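Local structure of discoidin-2 (Dictyostelium discoideum, 2VM9) at residues F235-W238 / G239-V243; Q79-G82 / D83-Q86; V103-N106 / N107-I111. The protein binds galactose and N-acetylgalactosamine as a homotrimeric lectin, and may take part in spore formation and spore coat assembly. All blocks are in the same frame, centred on the assembly; numbering follows the deposited sequence.

Contact 1 of 3, residues F235-W238 / G239-V243; sequences FITW and GNNAV
Thr-237 and Val-243 meet across the turn that reverses the chain after strand 230-237. CB of Thr-237 packs on the CG2 methyl of Val-243, and the two side chains run past one another, pointing opposite ways. At the branch, OG1 lies anti to the backbone N (chi1 -167°). From there Thr-237 OG1 touches Asn-241 CB at 3.2 Å and Val-243 CG2 at 3.6 Å. Its polar partner is the carbonyl O of Arg-218, to which it is hydrogen-bonded. On the other branch, CG2 of Thr-237 ends 3.7 Å from Asn-241 O.

The chain turns over Trp-238 to Asn-241 as a type II' beta turn. It joins strand 230-237 to strand 243-254 in the H-type lectin domain. Asn-241 N closes it with a weak bond to Trp-238 O, 3.4 Å long and fairly straight (162° at the hydrogen). Gly-239 takes the second position of the turn with positive phi.

Asn-241 directs its side chain inward. Its OD1 accepts a hydrogen bond from NH1 of Arg-218, while ND2 donates to the backbone O atoms of Gln-216 and His-211. The amide is thus held at both ends. Arg-218 and Trp-238 are both carbohydrate-binding residues, so Asn-241 probably helps position Arg-218 from the turn that carries Trp-238. Trp-238 points its CB away from the turn; its CG lies 3.5 Å from Gly-239 N. The side chain packs on Arg-218 and Glu-220 of strand 216-224, and also on Asp-209 of a neighbouring subunit, itself a carbohydrate-binding residue.

Contact 2 of 3, residues Q79-G82 / D83-Q86; sequences QGRG and DHDQ. With MPD ((4S)-2-methyl-2,4-pentanediol), chain C; PO4 (phosphate ion), chain G.
Arg-81 N donates to Gln-86 O at 2.9 Å, a backbone bond that closes the loop of residues 81 to 86 at its base. The arginine side chain runs out fully extended along the loop, with CG anti to the backbone N (chi1 175°). Asp-83 grips the guanidinium side-on with both oxygens. Arg-81 NE gives a nearly straight bond to Asp-83 OD1 at 2.8 Å, reaching that oxygen from above the carboxylate plane. Arg-81 NH2 bonds Asp-83 OD2 from the syn side, also at 2.8 Å. The two planes are 46° apart.

Gln-86 lies alongside the arginine and points the same way. Its OE1 takes Arg-81 NH1 at 2.9 Å, with the donor above the carbonyl plane, and also pairs with Ser-146 OG. His-84 puts CD2 over one guanidinium face, 3.3 Å from Arg-81 NH2. Beyond the tip, O2 of a phosphate accepts from NH1 and NH2. The O4 hydroxyl of a methylpentanediol receives Gln-86 NE2 at 2.8 Å. Both molecules probably come from the crystallisation liquor. The bonds from Asp-83 and Gln-86 fix the rotation of the guanidinium.

Arg-81, Gly-82 and Asp-83 form the RGD sequence predicted as a cell attachment site. Here the arginine and aspartate are paired with each other.

The loop links strands 70-79 and 87-96 of the F5/8 type C beta-sandwich. Arg-81 packs on Ser-53 of strand 52-53 and Ser-146 of strand 146-153, and Asp-83 OD1 also accepts from Glu-50 N.

Contact 3 of 3, residues V103-N106 / N107-I111; sequences VEYN and NGEII
Asn-106 and Glu-109 both turn CG anti to the backbone N (chi1 -163° and 176°), which brings the amide of one to the carboxylate of the other. ND2 of Asn-106 donates to OE1 of Glu-109 at 2.6 Å. The bond is fairly straight at the hydrogen (165°), but the nitrogen stands well above the carboxylate plane. The two flat groups are nearly perpendicular.

Tyr-105 runs beside Glu-109, its ring CE2 3.6 Å from Glu-109 OE1. A water links their ends: it meets Tyr-105 OH at 2.6 Å and donates to OE1 of Glu-109. CB of Asn-106 lies over one ring face near the rim, and CD1 of Ile-111 reaches CD2 of Tyr-105 at 4.0 Å.

The backbone between them is tightly coiled. Gly-108 N bonds Tyr-105 O at 3.0 Å, and Glu-109 N bonds Asn-106 O at 3.1 Å. Asn-106, Asn-107 and Gly-108 all have positive phi, giving a short left-handed turn. A second water bridges Glu-104 O and Asn-107 N.

The turn is an excursion within strand 102-112, the outermost strand of its sheet in this chain. Before the turn and at its start the strand pairs with 87-96 through Val-103 with Tyr-95 and Tyr-105 with Leu-93, and after it through Ile-111 with Tyr-91. Tyr-105 meets Phe-125 of strand 121-131 edge-to-face, and Ile-111 packs on Ile-123 of the same strand.

Along the chain the order is contact 2, contact 3, contact 1. Contacts 2 and 3 belong to the N-terminal F5/8 type C beta-sandwich. Their centres lie about 25 Å apart, and their nearest atoms about 10 Å. Strand 87-96 connects them: contact 2 is the loop leading into it, and contact 3 lies on strand 102-112, its hairpin partner. Contact 1 is in the C-terminal lectin domain, beyond the linker and on the opposite side of the chain's centre, about 77 Å from contact 2 and about 65 Å from contact 3, centre to centre. Within one subunit the carbohydrate site is therefore far from the RGD loop, which lies near the calcium site of the other domain.

Contact 1 of 3, residues F235-W238 / G239-V243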
loop_
_atom_site.group_PDB
_atom_site.type_symbol
_atom_site.label_atom_id
_atom_site.label_comp_id
_atom_site.label_asym_id
_atom_site.label_seq_id
_atom_site.Cartn_x
_atom_site.Cartn_y
_atom_site.Cartn_z
ATOM N N PHE A 235 -18.418 16.191 25.814
ATOM C CA PHE A 235 -19.866 16.179 25.602
ATOM C C PHE A 235 -20.356 17.500 26.149
ATOM O O PHE A 235 -19.952 17.907 27.243
ATOM C CB PHE A 235 -20.516 15.031 26.361
ATOM C CG PHE A 235 -20.160 13.670 25.815
ATOM C CD1 PHE A 235 -21.019 13.033 24.933
ATOM C CD2 PHE A 235 -18.982 13.026 26.209
ATOM C CE1 PHE A 235 -20.720 11.767 24.435
ATOM C CE2 PHE A 235 -18.651 11.762 25.694
ATOM C CZ PHE A 235 -19.529 11.122 24.806
ATOM N N ILE A 236 -21.244 18.153 25.411
ATOM C CA ILE A 236 -21.606 19.520 25.739
ATOM C C ILE A 236 -23.122 19.687 25.674
ATOM O O ILE A 236 -23.756 19.202 24.727
ATOM C CB ILE A 236 -20.967 20.463 24.688
ATOM C CG1 ILE A 236 -19.441 20.262 24.641
ATOM C CG2 ILE A 236 -21.392 21.916 24.928
ATOM C CD1 ILE A 236 -18.796 20.880 23.422
ATOM N N THR A 237 -23.689 20.368 26.669
ATOM C CA THR A 237 -25.021 20.922 26.511
ATOM C C THR A 237 -25.024 22.346 27.075
ATOM O O THR A 237 -24.047 22.794 27.663
ATOM C CB THR A 237 -26.121 19.997 27.151
ATOM O OG1 THR A 237 -27.415 20.424 26.701
ATOM C CG2 THR A 237 -26.067 20.023 28.693
ATOM N N TRP A 238 -26.123 23.059 26.880
ATOM C CA TRP A 238 -26.202 24.437 27.353
ATOM C C TRP A 238 -27.675 24.777 27.462
ATOM O O TRP A 238 -28.526 23.860 27.467
ATOM C CB TRP A 238 -25.357 25.408 26.489
ATOM C CG TRP A 238 -25.774 25.539 25.024
ATOM C CD1 TRP A 238 -26.412 26.598 24.460
ATOM C CD2 TRP A 238 -25.559 24.585 23.964
ATOM N NE1 TRP A 238 -26.614 26.379 23.113
ATOM C CE2 TRP A 238 -26.101 25.148 22.783
ATOM C CE3 TRP A 238 -24.962 23.314 23.897
ATOM C CZ2 TRP A 238 -26.092 24.470 21.553
ATOM C CZ3 TRP A 238 -24.930 22.641 22.674
ATOM C CH2 TRP A 238 -25.505 23.224 21.507
ATOM N N GLY A 239 -28.008 26.053 27.631
ATOM C CA GLY A 239 -29.358 26.365 28.125
ATOM C C GLY A 239 -29.661 25.498 29.343
ATOM O O GLY A 239 -28.764 25.214 30.146
ATOM N N ASN A 240 -30.910 25.059 29.489
ATOM C CA ASN A 240 -31.294 24.185 30.598
ATOM C C ASN A 240 -31.546 22.707 30.235
ATOM O O ASN A 240 -32.158 21.964 31.001
ATOM C CB ASN A 240 -32.496 24.774 31.358
ATOM C CG ASN A 240 -32.164 26.094 32.017
ATOM O OD1 ASN A 240 -31.038 26.329 32.419
ATOM N ND2 ASN A 240 -33.144 26.980 32.087
ATOM N N ASN A 241 -31.000 22.255 29.106
ATOM C CA ASN A 241 -31.234 20.877 28.701
ATOM C C ASN A 241 -30.672 19.884 29.684
ATOM O O ASN A 241 -29.532 20.023 30.113
ATOM C CB ASN A 241 -30.595 20.603 27.344
ATOM C CG ASN A 241 -31.298 21.339 26.230
ATOM O OD1 ASN A 241 -31.090 22.533 26.040
ATOM N ND2 ASN A 241 -32.112 20.616 25.476
ATOM N N ALA A 242 -31.474 18.877 29.995
ATOM C CA ALA A 242 -31.040 17.735 30.806
ATOM C C ALA A 242 -30.700 16.625 29.813
ATOM O O ALA A 242 -31.590 16.049 29.171
ATOM C CB ALA A 242 -32.170 17.306 31.741
ATOM N N VAL A 243 -29.411 16.328 29.672
ATOM C CA VAL A 243 -28.982 15.257 28.754
ATOM C C VAL A 243 -28.692 14.007 29.584
ATOM O O VAL A 243 -27.844 14.045 30.471
ATOM C CB VAL A 243 -27.720 15.662 27.961
ATOM C CG1 VAL A 243 -27.168 14.459 27.151
ATOM C CG2 VAL A 243 -28.017 16.880 27.057
#

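Contact 2 of 3, residues Q79-G82 / D83-Q86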
loop_
_atom_site.group_PDB
_atom_site.type_symbol
_atom_site.label_atom_id
_atom_site.label_comp_id
_atom_site.label_asym_id
_atom_site.label_seq_id
_atom_site.Cartn_x
_atom_site.Cartn_y
_atom_site.Cartn_z
ATOM N N GLN A 79 15.241 5.188 -24.711
ATOM C CA GLN A 79 16.528 5.563 -25.207
ATOM C C GLN A 79 17.134 4.272 -25.748
ATOM O O GLN A 79 16.763 3.156 -25.349
ATOM C CB GLN A 79 17.293 6.112 -24.007
ATOM C CG GLN A 79 18.580 6.764 -24.234
ATOM C CD GLN A 79 19.105 7.296 -22.900
ATOM O OE1 GLN A 79 18.924 6.651 -21.856
ATOM N NE2 GLN A 79 19.754 8.453 -22.923
ATOM N N GLY A 80 18.074 4.410 -26.664
ATOM C CA GLY A 80 18.788 3.241 -27.119
ATOM C C GLY A 80 19.892 2.835 -26.136
ATOM O O GLY A 80 19.951 3.277 -24.965
ATOM N N ARG A 81 20.745 1.967 -26.634
ATOM C CA ARG A 81 21.857 1.426 -25.849
ATOM C C ARG A 81 23.033 2.383 -25.841
ATOM O O ARG A 81 23.443 2.881 -26.902
ATOM C CB ARG A 81 22.276 0.067 -26.437
ATOM C CG ARG A 81 23.497 -0.527 -25.774
ATOM C CD ARG A 81 23.720 -1.994 -26.185
ATOM N NE ARG A 81 24.972 -2.438 -25.595
ATOM C CZ ARG A 81 25.490 -3.650 -25.718
ATOM N NH1 ARG A 81 24.840 -4.590 -26.413
ATOM N NH2 ARG A 81 26.660 -3.922 -25.123
ATOM N N GLY A 82 23.619 2.620 -24.666
ATOM C CA GLY A 82 24.702 3.626 -24.584
ATOM C C GLY A 82 26.021 3.269 -25.267
ATOM O O GLY A 82 26.697 4.160 -25.802
ATOM N N ASP A 83 26.378 1.984 -25.297
ATOM C CA ASP A 83 27.729 1.548 -25.651
ATOM C C ASP A 83 27.846 0.798 -26.994
ATOM O O ASP A 83 28.952 0.392 -27.388
ATOM C CB ASP A 83 28.316 0.684 -24.526
ATOM C CG ASP A 83 27.498 -0.566 -24.247
ATOM O OD1 ASP A 83 26.266 -0.464 -24.044
ATOM O OD2 ASP A 83 28.096 -1.646 -24.235
ATOM N N HIS A 84 26.723 0.603 -27.683
ATOM C CA HIS A 84 26.726 -0.024 -29.035
ATOM C C HIS A 84 25.523 0.471 -29.824
ATOM O O HIS A 84 24.578 0.965 -29.235
ATOM C CB HIS A 84 26.735 -1.544 -28.970
ATOM C CG HIS A 84 28.080 -2.093 -28.646
ATOM N ND1 HIS A 84 29.186 -1.841 -29.437
ATOM C CD2 HIS A 84 28.528 -2.809 -27.586
ATOM C CE1 HIS A 84 30.249 -2.414 -28.892
ATOM N NE2 HIS A 84 29.878 -2.997 -27.765
ATOM N N ASP A 85 25.576 0.330 -31.147
ATOM C CA ASP A 85 24.547 0.884 -32.026
ATOM C C ASP A 85 23.325 -0.031 -32.079
ATOM O O ASP A 85 23.066 -0.688 -33.092
ATOM C CB ASP A 85 25.114 1.072 -33.442
ATOM C CG ASP A 85 26.133 2.191 -33.525
ATOM O OD1 ASP A 85 26.239 3.033 -32.602
ATOM O OD2 ASP A 85 26.793 2.264 -34.564
ATOM N N GLN A 86 22.585 -0.070 -30.973
ATOM C CA GLN A 86 21.368 -0.884 -30.882
ATOM C C GLN A 86 20.328 -0.026 -30.225
ATOM O O GLN A 86 20.635 0.693 -29.258
ATOM C CB GLN A 86 21.599 -2.107 -29.994
ATOM C CG GLN A 86 22.664 -3.033 -30.538
ATOM C CD GLN A 86 23.154 -4.043 -29.514
ATOM O OE1 GLN A 86 22.719 -4.068 -28.347
ATOM N NE2 GLN A 86 24.071 -4.889 -29.958
HETATM C C1 MPD C . 25.297 -10.436 -30.912
HETATM C C2 MPD C . 25.701 -9.393 -29.873
HETATM O O2 MPD C . 26.228 -8.235 -30.592
HETATM C CM MPD C . 26.765 -9.939 -28.915
HETATM C C3 MPD C . 24.419 -8.981 -29.150
HETATM C C4 MPD C . 24.613 -8.065 -27.940
HETATM O O4 MPD C . 25.248 -6.858 -28.319
HETATM C C5 MPD C . 23.251 -7.773 -27.328
HETATM P P PO4 G . 28.123 -7.087 -26.060
HETATM O O1 PO4 G . 28.227 -7.359 -27.552
HETATM O O2 PO4 G . 26.807 -6.656 -25.723
HETATM O O3 PO4 G . 29.147 -6.022 -25.727
HETATM O O4 PO4 G . 28.550 -8.330 -25.317
#

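Contact 3 of 3, residues V103-N106 / N107-I111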
loop_
_atom_site.group_PDB
_atom_site.type_symbol
_atom_site.label_atom_id
_atom_site.label_comp_id
_atom_site.label_asym_id
_atom_site.label_seq_id
_atom_site.Cartn_x
_atom_site.Cartn_y
_atom_site.Cartn_z
ATOM N N VAL A 103 -4.681 -4.848 -20.947
ATOM C CA VAL A 103 -5.168 -4.152 -22.114
ATOM C C VAL A 103 -4.016 -3.534 -22.866
ATOM O O VAL A 103 -2.967 -3.263 -22.299
ATOM C CB VAL A 103 -6.229 -3.089 -21.782
ATOM C CG1 VAL A 103 -7.434 -3.740 -21.086
ATOM C CG2 VAL A 103 -5.661 -1.997 -20.944
ATOM N N GLU A 104 -4.229 -3.331 -24.161
ATOM C CA GLU A 104 -3.271 -2.668 -25.022
ATOM C C GLU A 104 -3.478 -1.161 -24.939
ATOM O O GLU A 104 -4.623 -0.690 -24.983
ATOM C CB GLU A 104 -3.442 -3.155 -26.466
ATOM C CG GLU A 104 -2.852 -4.556 -26.726
ATOM C CD GLU A 104 -2.480 -4.777 -28.187
ATOM O OE1 GLU A 104 -3.341 -4.582 -29.060
ATOM O OE2 GLU A 104 -1.325 -5.154 -28.458
ATOM N N TYR A 105 -2.398 -0.404 -24.802
ATOM C CA TYR A 105 -2.507 1.038 -24.776
ATOM C C TYR A 105 -2.990 1.571 -26.143
ATOM O O TYR A 105 -2.452 1.209 -27.178
ATOM C CB TYR A 105 -1.166 1.647 -24.439
ATOM C CG TYR A 105 -1.100 3.133 -24.663
ATOM C CD1 TYR A 105 -1.769 4.016 -23.806
ATOM C CD2 TYR A 105 -0.361 3.660 -25.736
ATOM C CE1 TYR A 105 -1.710 5.397 -24.011
ATOM C CE2 TYR A 105 -0.278 5.041 -25.939
ATOM C CZ TYR A 105 -0.969 5.897 -25.081
ATOM O OH TYR A 105 -0.885 7.256 -25.283
ATOM N N ASN A 106 -4.014 2.419 -26.121
ATOM C CA ASN A 106 -4.502 3.073 -27.342
ATOM C C ASN A 106 -4.745 2.102 -28.491
ATOM O O ASN A 106 -4.252 2.303 -29.616
ATOM C CB ASN A 106 -3.526 4.163 -27.778
ATOM C CG ASN A 106 -4.154 5.131 -28.748
ATOM O OD1 ASN A 106 -5.387 5.291 -28.768
ATOM N ND2 ASN A 106 -3.324 5.777 -29.568
ATOM N N ASN A 107 -5.454 1.014 -28.185
ATOM C CA ASN A 107 -5.825 0.017 -29.193
ATOM C C ASN A 107 -4.656 -0.654 -29.919
ATOM O O ASN A 107 -4.784 -1.062 -31.085
ATOM C CB ASN A 107 -6.799 0.644 -30.201
ATOM C CG ASN A 107 -8.156 0.898 -29.595
ATOM O OD1 ASN A 107 -8.652 2.024 -29.610
ATOM N ND2 ASN A 107 -8.761 -0.156 -29.033
ATOM N N GLY A 108 -3.523 -0.768 -29.235
ATOM C CA GLY A 108 -2.360 -1.436 -29.798
ATOM C C GLY A 108 -1.532 -0.517 -30.670
ATOM O O GLY A 108 -0.770 -0.994 -31.517
ATOM N N GLU A 109 -1.640 0.788 -30.417
ATOM C CA GLU A 109 -0.882 1.804 -31.150
ATOM C C GLU A 109 0.586 1.445 -31.167
ATOM O O GLU A 109 1.168 1.135 -30.125
ATOM C CB GLU A 109 -1.040 3.197 -30.518
ATOM C CG GLU A 109 -0.180 4.281 -31.216
ATOM C CD GLU A 109 -0.123 5.618 -30.482
ATOM O OE1 GLU A 109 -0.745 5.769 -29.400
ATOM O OE2 GLU A 109 0.572 6.535 -30.998
ATOM N N ILE A 110 1.193 1.486 -32.354
ATOM C CA ILE A 110 2.643 1.302 -32.430
ATOM C C ILE A 110 3.272 2.681 -32.232
ATOM O O ILE A 110 3.040 3.592 -33.032
ATOM C CB ILE A 110 3.066 0.617 -33.756
ATOM C CG1 ILE A 110 2.474 -0.794 -33.802
ATOM C CG2 ILE A 110 4.630 0.589 -33.894
ATOM C CD1 ILE A 110 2.761 -1.593 -35.053
ATOM N N ILE A 111 4.052 2.827 -31.170
ATOM C CA ILE A 111 4.681 4.098 -30.814
ATOM C C ILE A 111 6.034 4.205 -31.483
ATOM O O ILE A 111 6.848 3.279 -31.413
ATOM C CB ILE A 111 4.836 4.197 -29.287
ATOM C CG1 ILE A 111 3.430 4.206 -28.658
ATOM C CG2 ILE A 111 5.734 5.377 -28.885
ATOM C CD1 ILE A 111 3.407 3.894 -27.190
HETATM O O HOH W 1 -6.830 0.524 -25.868
HETATM O O HOH W 2 0.348 0.416 -27.556
HETATM O O HOH W 3 0.182 8.071 -27.484
#